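Local structure of succinate-semialdehyde dehydrogenase (Synechococcus sp., 4ITA) at residues A[262-267]-A[387-392]; A[235-240]-A[246-251]; A[399-404]-A[413-418]. The protein probably oxidises succinic semialdehyde to succinate as an NADP-dependent member of the aldehyde dehydrogenase family. All blocks are in the same frame, centred on the assembly; numbering follows the deposited sequence.

Interaction 1. Residues A[262-267]-A[387-392]; sequences QSCIAA and FGLGAS. With NDP (NADPH dihydro-nicotinamide-adenine-dinucleotide phosphate), chain C.
I265, which packs on L389, gives its backbone N-H to S263 OG at 3.2 Å, with an angle of 150° at the hydrogen. This is an ST turn. It lies within a type I beta turn from S263 to A266, closed by A266 N on S263 O. The turn carries C264 in the aldehyde dehydrogenase fold, at the nicotinamide end of the cofactor pocket. With chi1 at 55°, C264 SG sits between the backbone N and the carbonyl carbon, and from there it reaches the cofactor. SG is bonded covalently to C4N of NADPH, at 1.9 Å. C4N is the carbon that exchanges hydride in this cofactor. The adduct fits the family's catalytic cysteine, and it would probably mask the thiol from oxidation.

L389 comes from the other segment. Its CG is anti to the backbone N (chi1 -171°), and one methyl does most of the touching. CD2 lies 3.5 Å from C264 CB and equally close to C264 O. The side chain crosses that of I265 obliquely, with CD2 3.8 Å from I265 CG2. D235 touches the side chains of both I265 and L389, and its OD1 accepts from G390 N. E361 OE1 is among the other groups that hydrogen-bond the cofactor. L389 CD2 also borders the nicotinamide carboxamide, 3.7 Å from N7N of NADPH.

Interaction 2. Residues A[235-240]-A[246-251]; sequences DPFVVF and DEAVEV
F237 leaves its strand toward the helix of residues 246-251. From CB the ring carbon CG runs anti to the backbone N (chi1 -168°), which carries the ring out from the strand. Along the ring, CE1 lies 4.4 Å from A248 CB and 3.5 Å from A248 O. CZ, at the tip, comes closer to the same carbonyl, 3.4 Å from A248 O. It also approaches the backbone of the next turn, 4.3 Å from V251 C. The ring meets the helix backbone obliquely. CE2 has V251 CG1 as its neighbour, at 4.5 Å.

The two segments are the first strand and the helix of a beta-alpha-beta unit, made of strand 235-239, helix 245-257 and strand 267-273. Helix segment 246-251 runs nearly antiparallel to strand 235-239 (164°), with 10.2 Å between the two axes at closest approach. The small A248 faces the strand and receives a second residue there: V239 CG1 stands 4.3 Å from A248 CB. Two other rings, those of W394 and F270, meet the F237 ring. W394 also touches A248 and V251. Elsewhere on the helix, E247 OE2 makes a salt bridge with K456 NZ of the second subunit.

Interaction 3. Residues A[399-404]-A[413-418]; sequences AEQQRF and VFINGM
Q401 has CG anti to its carbonyl carbon (chi1 -65°) and an extended chain beyond, while I415 has CG2 anti to its backbone N. These torsions bring the glutamine over the isoleucine, with Q401 CG 3.8 Å from I415 CG2. The other branch of I415 goes to the next turn of the helix: CD1 lies 4.0 Å from F404 CB. V413 CG1 lies 4.1 Å from the backbone F404 O. At the polar end, Q401 NE2 and N416 ND2 are 3.8 Å apart, with the amide planes turned 67° to each other. T395 serves both side chains: its O accepts from Q401 NE2, and its N donates to N416 OD1. Cutting Q401 back to an alanine would probably leave T395 O without this donor and I415 CG2 without the glutamine chain against it. The segments belong to a beta-alpha-beta unit of strand 390-394, helix 398-407 and strand 412-415. Helix segment 399-404 runs at 166° to strand segment 413-415. F404 also packs on helix 375-383 and meets F240 edge-to-face. Strand 412-415 pairs with strand 390-394 and, on its other side, runs parallel to a strand of the second subunit, whose W454 stacks on F414.

In the fold
The three contacts share one seven-stranded sheet, where strands 235-239, 390-394 and 412-415 lie side by side in that order. Along the chain interaction 2 comes first, then interaction 1, then interaction 3. The centre of interaction 1 is about 13 Å from that of interaction 2 and about 15 Å from that of interaction 3. Interactions 2 and 3 have centres about 11 Å apart. S392 links them: its backbone probably bonds V238 and P236, and its OG probably bonds G417 O. V238 and F404 pack together, as do V251 and M418. Helices 245-257 and 398-407 cover opposite faces of the sheet. Interaction 1 places the cofactor-bound cysteine loop beside strand 390-394. Interaction 3 lies where the sheet runs on into the second subunit.

Interaction 1. Residues A[262-267]-A[387-392]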
loop_
_atom_site.group_PDB
_atom_site.type_symbol
_atom_site.label_atom_id
_atom_site.label_comp_id
_atom_site.label_asym_id
_atom_site.label_seq_id
_atom_site.Cartn_x
_atom_site.Cartn_y
_atom_site.Cartn_z
ATOM N N GLN A 262 4.919 2.474 -27.284
ATOM C CA GLN A 262 3.919 2.106 -26.282
ATOM C C GLN A 262 4.548 1.598 -24.994
ATOM O O GLN A 262 4.420 0.427 -24.621
ATOM C CB GLN A 262 2.950 1.082 -26.872
ATOM C CG GLN A 262 2.249 1.609 -28.125
ATOM C CD GLN A 262 1.733 0.515 -29.033
ATOM O OE1 GLN A 262 0.589 0.567 -29.494
ATOM N NE2 GLN A 262 2.575 -0.482 -29.304
ATOM N N SER A 263 5.253 2.492 -24.312
ATOM C CA SER A 263 5.847 2.155 -23.030
ATOM C C SER A 263 5.564 3.235 -22.024
ATOM O O SER A 263 5.633 4.431 -22.324
ATOM C CB SER A 263 7.353 1.972 -23.138
ATOM O OG SER A 263 7.883 1.744 -21.838
ATOM N N CYS A 264 5.267 2.814 -20.808
ATOM C CA CYS A 264 5.045 3.731 -19.710
ATOM C C CYS A 264 6.268 4.598 -19.400
ATOM O O CYS A 264 6.119 5.718 -18.919
ATOM C CB CYS A 264 4.631 2.937 -18.470
ATOM S SG CYS A 264 5.794 1.620 -18.008
ATOM N N ILE A 265 7.461 4.065 -19.663
ATOM C CA ILE A 265 8.715 4.777 -19.408
ATOM C C ILE A 265 9.415 5.178 -20.703
ATOM O O ILE A 265 10.633 5.379 -20.722
ATOM C CB ILE A 265 9.700 3.966 -18.517
ATOM C CG1 ILE A 265 9.879 2.543 -19.058
ATOM C CG2 ILE A 265 9.233 3.944 -17.060
ATOM C CD1 ILE A 265 10.970 1.727 -18.359
ATOM N N ALA A 266 8.651 5.308 -21.780
ATOM C CA ALA A 266 9.172 5.955 -22.970
ATOM C C ALA A 266 9.610 7.369 -22.603
ATOM O O ALA A 266 9.024 8.011 -21.717
ATOM C CB ALA A 266 8.115 6.014 -24.049
ATOM N N ALA A 267 10.636 7.863 -23.290
ATOM C CA ALA A 267 10.938 9.290 -23.265
ATOM C C ALA A 267 9.846 9.992 -24.072
ATOM O O ALA A 267 9.777 9.822 -25.288
ATOM C CB ALA A 267 12.298 9.547 -23.885
ATOM N N PHE A 387 1.652 13.133 -14.022
ATOM C CA PHE A 387 2.325 11.852 -13.854
ATOM C C PHE A 387 3.654 12.022 -13.133
ATOM O O PHE A 387 4.111 13.141 -12.885
ATOM C CB PHE A 387 2.569 11.209 -15.223
ATOM C CG PHE A 387 1.369 11.244 -16.132
ATOM C CD1 PHE A 387 0.271 10.436 -15.887
ATOM C CD2 PHE A 387 1.339 12.094 -17.225
ATOM C CE1 PHE A 387 -0.839 10.475 -16.724
ATOM C CE2 PHE A 387 0.238 12.133 -18.074
ATOM C CZ PHE A 387 -0.850 11.324 -17.817
ATOM N N GLY A 388 4.283 10.903 -12.811
ATOM C CA GLY A 388 5.574 10.929 -12.148
ATOM C C GLY A 388 6.209 9.559 -12.102
ATOM O O GLY A 388 6.509 9.043 -11.022
ATOM N N LEU A 389 6.401 8.956 -13.269
ATOM C CA LEU A 389 6.915 7.599 -13.332
ATOM C C LEU A 389 8.439 7.593 -13.409
ATOM O O LEU A 389 9.112 7.367 -12.406
ATOM C CB LEU A 389 6.272 6.839 -14.492
ATOM C CG LEU A 389 6.582 5.345 -14.530
ATOM C CD1 LEU A 389 6.312 4.650 -13.181
ATOM C CD2 LEU A 389 5.778 4.702 -15.630
ATOM N N GLY A 390 8.990 7.855 -14.590
ATOM C CA GLY A 390 10.435 7.933 -14.740
ATOM C C GLY A 390 10.912 9.297 -15.217
ATOM O O GLY A 390 10.117 10.170 -15.570
ATOM N N ALA A 391 12.225 9.484 -15.208
ATOM C CA ALA A 391 12.827 10.718 -15.696
ATOM C C ALA A 391 14.262 10.424 -16.078
ATOM O O ALA A 391 14.957 9.689 -15.370
ATOM C CB ALA A 391 12.771 11.803 -14.625
ATOM N N SER A 392 14.703 10.994 -17.200
ATOM C CA SER A 392 16.083 10.843 -17.649
ATOM C C SER A 392 16.702 12.221 -17.854
ATOM O O SER A 392 16.063 13.106 -18.428
ATOM C CB SER A 392 16.097 10.053 -18.959
ATOM O OG SER A 392 17.399 9.926 -19.500
HETATM P PA NDP C . -6.054 -0.041 -20.064
HETATM O O1A NDP C . -6.064 0.566 -18.691
HETATM O O2A NDP C . -7.143 0.302 -21.042
HETATM O O5B NDP C . -6.044 -1.633 -19.910
HETATM C C5B NDP C . -5.142 -2.308 -19.025
HETATM C C4B NDP C . -5.825 -3.504 -18.365
HETATM O O4B NDP C . -6.879 -3.027 -17.525
HETATM C C3B NDP C . -6.497 -4.445 -19.357
HETATM O O3B NDP C . -6.466 -5.775 -18.822
HETATM C C2B NDP C . -7.929 -3.945 -19.377
HETATM O O2B NDP C . -8.873 -4.933 -19.769
HETATM C C1B NDP C . -8.109 -3.641 -17.915
HETATM N N9A NDP C . -9.165 -2.666 -17.602
HETATM C C8A NDP C . -9.511 -1.557 -18.285
HETATM N N7A NDP C . -10.510 -0.906 -17.641
HETATM C C5A NDP C . -10.786 -1.596 -16.523
HETATM C C6A NDP C . -11.720 -1.480 -15.392
HETATM N N6A NDP C . -12.580 -0.444 -15.332
HETATM N N1A NDP C . -11.671 -2.435 -14.444
HETATM C C2A NDP C . -10.815 -3.465 -14.492
HETATM N N3A NDP C . -9.940 -3.641 -15.492
HETATM C C4A NDP C . -9.892 -2.751 -16.504
HETATM O O3 NDP C . -4.570 0.315 -20.625
HETATM P PN NDP C . -3.981 0.640 -22.104
HETATM O O1N NDP C . -4.915 1.528 -22.895
HETATM O O2N NDP C . -3.488 -0.659 -22.680
HETATM O O5D NDP C . -2.696 1.530 -21.719
HETATM C C5D NDP C . -1.605 0.954 -21.012
HETATM C C4D NDP C . -1.232 1.840 -19.838
HETATM O O4D NDP C . -0.434 1.098 -18.904
HETATM C C3D NDP C . -0.397 3.039 -20.240
HETATM O O3D NDP C . -0.840 4.207 -19.540
HETATM C C2D NDP C . 0.992 2.595 -19.822
HETATM O O2D NDP C . 1.846 3.724 -19.638
HETATM C C1D NDP C . 0.706 1.872 -18.522
HETATM N N1N NDP C . 1.846 1.018 -18.159
HETATM C C2N NDP C . 2.331 1.032 -16.906
HETATM C C3N NDP C . 3.641 0.622 -16.663
HETATM C C7N NDP C . 4.208 0.593 -15.274
HETATM O O7N NDP C . 4.837 -0.403 -14.923
HETATM N N7N NDP C . 4.027 1.632 -14.464
HETATM C C4N NDP C . 4.545 0.200 -17.796
HETATM C C5N NDP C . 3.740 -0.217 -18.938
HETATM C C6N NDP C . 2.422 0.211 -19.073
HETATM P P2B NDP C . -9.495 -4.963 -21.249
HETATM O O1X NDP C . -10.427 -6.138 -21.172
HETATM O O2X NDP C . -10.216 -3.650 -21.445
HETATM O O3X NDP C . -8.377 -5.175 -22.225
#

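Interaction 2. Residues A[235-240]-A[246-251]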
loop_
_atom_site.group_PDB
_atom_site.type_symbol
_atom_site.label_atom_id
_atom_site.label_comp_id
_atom_site.label_asym_id
_atom_site.label_seq_id
_atom_site.Cartn_x
_atom_site.Cartn_y
_atom_site.Cartn_z
ATOM N N ASP A 235 7.266 10.806 -19.263
ATOM C CA ASP A 235 8.588 10.990 -18.693
ATOM C C ASP A 235 9.389 12.037 -19.452
ATOM O O ASP A 235 9.407 12.036 -20.682
ATOM C CB ASP A 235 9.366 9.677 -18.711
ATOM C CG ASP A 235 8.800 8.618 -17.774
ATOM O OD1 ASP A 235 7.725 8.809 -17.156
ATOM O OD2 ASP A 235 9.469 7.570 -17.663
ATOM N N PRO A 236 10.086 12.914 -18.721
ATOM C CA PRO A 236 10.981 13.878 -19.361
ATOM C C PRO A 236 12.321 13.237 -19.730
ATOM O O PRO A 236 12.775 12.279 -19.096
ATOM C CB PRO A 236 11.178 14.926 -18.270
ATOM C CG PRO A 236 11.088 14.137 -17.005
ATOM C CD PRO A 236 10.039 13.098 -17.258
ATOM N N PHE A 237 12.921 13.765 -20.792
ATOM C CA PHE A 237 14.255 13.386 -21.228
ATOM C C PHE A 237 14.974 14.724 -21.382
ATOM O O PHE A 237 14.762 15.455 -22.360
ATOM C CB PHE A 237 14.157 12.628 -22.558
ATOM C CG PHE A 237 15.432 11.933 -22.988
ATOM C CD1 PHE A 237 16.383 12.601 -23.748
ATOM C CD2 PHE A 237 15.648 10.597 -22.683
ATOM C CE1 PHE A 237 17.532 11.948 -24.171
ATOM C CE2 PHE A 237 16.801 9.943 -23.093
ATOM C CZ PHE A 237 17.746 10.624 -23.843
ATOM N N VAL A 238 15.766 15.069 -20.374
ATOM C CA VAL A 238 16.359 16.394 -20.261
ATOM C C VAL A 238 17.795 16.350 -20.740
ATOM O O VAL A 238 18.569 15.504 -20.302
ATOM C CB VAL A 238 16.316 16.886 -18.799
ATOM C CG1 VAL A 238 16.803 18.317 -18.727
ATOM C CG2 VAL A 238 14.896 16.792 -18.223
ATOM N N VAL A 239 18.148 17.251 -21.656
ATOM C CA VAL A 239 19.491 17.262 -22.221
ATOM C C VAL A 239 20.161 18.607 -21.998
ATOM O O VAL A 239 19.687 19.631 -22.484
ATOM C CB VAL A 239 19.480 16.921 -23.724
ATOM C CG1 VAL A 239 20.907 16.826 -24.260
ATOM C CG2 VAL A 239 18.741 15.610 -23.964
ATOM N N PHE A 240 21.265 18.596 -21.260
ATOM C CA PHE A 240 21.949 19.832 -20.881
ATOM C C PHE A 240 23.298 20.000 -21.602
ATOM O O PHE A 240 23.768 19.068 -22.260
ATOM C CB PHE A 240 22.024 19.939 -19.345
ATOM C CG PHE A 240 20.985 20.859 -18.773
ATOM C CD1 PHE A 240 19.673 20.796 -19.228
ATOM C CD2 PHE A 240 21.310 21.798 -17.809
ATOM C CE1 PHE A 240 18.709 21.644 -18.728
ATOM C CE2 PHE A 240 20.341 22.655 -17.305
ATOM C CZ PHE A 240 19.042 22.581 -17.766
ATOM N N ASP A 246 25.542 13.086 -28.999
ATOM C CA ASP A 246 25.279 11.987 -29.920
ATOM C C ASP A 246 24.727 10.761 -29.194
ATOM O O ASP A 246 23.793 10.117 -29.684
ATOM C CB ASP A 246 26.522 11.625 -30.741
ATOM C CG ASP A 246 26.866 12.673 -31.782
ATOM O OD1 ASP A 246 26.030 13.550 -32.075
ATOM O OD2 ASP A 246 27.988 12.606 -32.327
ATOM N N GLU A 247 25.278 10.448 -28.022
ATOM C CA GLU A 247 24.734 9.348 -27.218
ATOM C C GLU A 247 23.302 9.651 -26.782
ATOM O O GLU A 247 22.433 8.788 -26.854
ATOM C CB GLU A 247 25.601 9.035 -25.988
ATOM C CG GLU A 247 25.093 7.811 -25.215
ATOM C CD GLU A 247 25.846 7.526 -23.918
ATOM O OE1 GLU A 247 26.638 8.380 -23.477
ATOM O OE2 GLU A 247 25.627 6.437 -23.343
ATOM N N ALA A 248 23.062 10.879 -26.333
ATOM C CA ALA A 248 21.728 11.281 -25.899
ATOM C C ALA A 248 20.690 11.162 -27.022
ATOM O O ALA A 248 19.557 10.742 -26.777
ATOM C CB ALA A 248 21.748 12.694 -25.314
ATOM N N VAL A 249 21.065 11.520 -28.249
ATOM C CA VAL A 249 20.164 11.383 -29.395
ATOM C C VAL A 249 19.847 9.921 -29.713
ATOM O O VAL A 249 18.690 9.550 -29.938
ATOM C CB VAL A 249 20.749 12.051 -30.665
ATOM C CG1 VAL A 249 19.926 11.674 -31.896
ATOM C CG2 VAL A 249 20.802 13.556 -30.497
ATOM N N GLU A 250 20.886 9.096 -29.742
ATOM C CA GLU A 250 20.729 7.677 -30.032
ATOM C C GLU A 250 19.848 7.012 -28.978
ATOM O O GLU A 250 18.878 6.316 -29.295
ATOM C CB GLU A 250 22.099 6.996 -30.077
ATOM C CG GLU A 250 22.946 7.352 -31.288
ATOM C CD GLU A 250 22.415 6.731 -32.571
ATOM O OE1 GLU A 250 21.660 5.737 -32.485
ATOM O OE2 GLU A 250 22.753 7.239 -33.663
ATOM N N VAL A 251 20.186 7.237 -27.718
ATOM C CA VAL A 251 19.452 6.636 -26.617
ATOM C C VAL A 251 18.035 7.210 -26.513
ATOM O O VAL A 251 17.080 6.465 -26.308
ATOM C CB VAL A 251 20.234 6.792 -25.296
ATOM C CG1 VAL A 251 19.383 6.373 -24.112
ATOM C CG2 VAL A 251 21.532 5.968 -25.354
#

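Interaction 3. Residues A[399-404]-A[413-418]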
loop_
_atom_site.group_PDB
_atom_site.type_symbol
_atom_site.label_atom_id
_atom_site.label_comp_id
_atom_site.label_asym_id
_atom_site.label_seq_id
_atom_site.Cartn_x
_atom_site.Cartn_y
_atom_site.Cartn_z
ATOM N N ALA A 399 27.017 18.867 -9.912
ATOM C CA ALA A 399 26.007 19.642 -9.198
ATOM C C ALA A 399 24.644 19.564 -9.887
ATOM O O ALA A 399 23.610 19.436 -9.224
ATOM C CB ALA A 399 26.452 21.082 -9.041
ATOM N N GLU A 400 24.642 19.643 -11.215
ATOM C CA GLU A 400 23.407 19.460 -11.970
ATOM C C GLU A 400 22.853 18.051 -11.773
ATOM O O GLU A 400 21.652 17.883 -11.577
ATOM C CB GLU A 400 23.618 19.737 -13.463
ATOM C CG GLU A 400 23.956 21.180 -13.773
ATOM C CD GLU A 400 24.042 21.467 -15.262
ATOM O OE1 GLU A 400 24.218 20.515 -16.061
ATOM O OE2 GLU A 400 23.930 22.655 -15.636
ATOM N N GLN A 401 23.723 17.045 -11.836
ATOM C CA GLN A 401 23.291 15.659 -11.643
ATOM C C GLN A 401 22.555 15.498 -10.320
ATOM O O GLN A 401 21.482 14.894 -10.265
ATOM C CB GLN A 401 24.481 14.699 -11.693
ATOM C CG GLN A 401 25.170 14.644 -13.036
ATOM C CD GLN A 401 26.411 13.780 -13.019
ATOM O OE1 GLN A 401 27.003 13.541 -11.960
ATOM N NE2 GLN A 401 26.829 13.325 -14.195
ATOM N N GLN A 402 23.124 16.056 -9.257
ATOM C CA GLN A 402 22.508 15.934 -7.940
ATOM C C GLN A 402 21.172 16.662 -7.850
ATOM O O GLN A 402 20.223 16.150 -7.254
ATOM C CB GLN A 402 23.473 16.381 -6.841
ATOM C CG GLN A 402 24.642 15.411 -6.642
ATOM C CD GLN A 402 24.186 13.969 -6.406
ATOM O OE1 GLN A 402 23.375 13.702 -5.520
ATOM N NE2 GLN A 402 24.712 13.037 -7.201
ATOM N N ARG A 403 21.073 17.841 -8.451
ATOM C CA ARG A 403 19.799 18.551 -8.447
ATOM C C ARG A 403 18.723 17.794 -9.225
ATOM O O ARG A 403 17.576 17.725 -8.779
ATOM C CB ARG A 403 19.947 19.985 -8.959
ATOM C CG ARG A 403 20.601 20.922 -7.946
ATOM C CD ARG A 403 20.266 22.381 -8.231
ATOM N NE ARG A 403 18.828 22.642 -8.186
ATOM C CZ ARG A 403 18.239 23.697 -8.742
ATOM N NH1 ARG A 403 18.963 24.593 -9.399
ATOM N NH2 ARG A 403 16.925 23.853 -8.655
ATOM N N PHE A 404 19.085 17.222 -10.373
ATOM C CA PHE A 404 18.136 16.415 -11.134
ATOM C C PHE A 404 17.678 15.200 -10.319
ATOM O O PHE A 404 16.477 14.918 -10.234
ATOM C CB PHE A 404 18.753 15.952 -12.459
ATOM C CG PHE A 404 18.749 16.998 -13.550
ATOM C CD1 PHE A 404 17.578 17.657 -13.911
ATOM C CD2 PHE A 404 19.919 17.298 -14.245
ATOM C CE1 PHE A 404 17.581 18.609 -14.937
ATOM C CE2 PHE A 404 19.922 18.240 -15.268
ATOM C CZ PHE A 404 18.752 18.896 -15.613
ATOM N N VAL A 413 14.959 8.117 -11.440
ATOM C CA VAL A 413 15.749 9.112 -12.148
ATOM C C VAL A 413 17.021 8.462 -12.669
ATOM O O VAL A 413 17.823 7.918 -11.893
ATOM C CB VAL A 413 16.109 10.316 -11.261
ATOM C CG1 VAL A 413 16.967 11.310 -12.038
ATOM C CG2 VAL A 413 14.856 11.001 -10.739
ATOM N N PHE A 414 17.189 8.515 -13.988
ATOM C CA PHE A 414 18.380 7.989 -14.647
ATOM C C PHE A 414 19.219 9.137 -15.182
ATOM O O PHE A 414 18.709 10.019 -15.876
ATOM C CB PHE A 414 18.001 7.044 -15.792
ATOM C CG PHE A 414 17.673 5.639 -15.347
ATOM C CD1 PHE A 414 16.676 5.397 -14.405
ATOM C CD2 PHE A 414 18.361 4.556 -15.883
ATOM C CE1 PHE A 414 16.369 4.100 -14.008
ATOM C CE2 PHE A 414 18.062 3.259 -15.492
ATOM C CZ PHE A 414 17.073 3.026 -14.549
ATOM N N ILE A 415 20.502 9.137 -14.838
ATOM C CA ILE A 415 21.432 10.156 -15.304
ATOM C C ILE A 415 22.347 9.558 -16.379
ATOM O O ILE A 415 23.046 8.573 -16.134
ATOM C CB ILE A 415 22.275 10.733 -14.148
ATOM C CG1 ILE A 415 21.380 11.327 -13.050
ATOM C CG2 ILE A 415 23.278 11.760 -14.666
ATOM C CD1 ILE A 415 20.527 12.505 -13.500
ATOM N N ASN A 416 22.318 10.158 -17.571
ATOM C CA ASN A 416 23.126 9.721 -18.713
ATOM C C ASN A 416 22.789 8.305 -19.175
ATOM O O ASN A 416 23.657 7.561 -19.645
ATOM C CB ASN A 416 24.631 9.883 -18.433
ATOM C CG ASN A 416 25.034 11.333 -18.233
ATOM O OD1 ASN A 416 24.419 12.243 -18.794
ATOM N ND2 ASN A 416 26.060 11.555 -17.423
ATOM N N GLY A 417 21.520 7.943 -19.029
ATOM C CA GLY A 417 20.996 6.718 -19.600
ATOM C C GLY A 417 19.489 6.809 -19.687
ATOM O O GLY A 417 18.885 7.647 -19.019
ATOM N N MET A 418 18.877 5.956 -20.501
ATOM C CA MET A 418 17.423 5.885 -20.549
ATOM C C MET A 418 16.882 5.091 -19.372
ATOM O O MET A 418 17.516 4.150 -18.891
ATOM C CB MET A 418 16.919 5.276 -21.869
ATOM C CG MET A 418 17.448 3.876 -22.218
ATOM S SD MET A 418 16.747 3.173 -23.769
ATOM C CE MET A 418 15.204 2.581 -23.114
#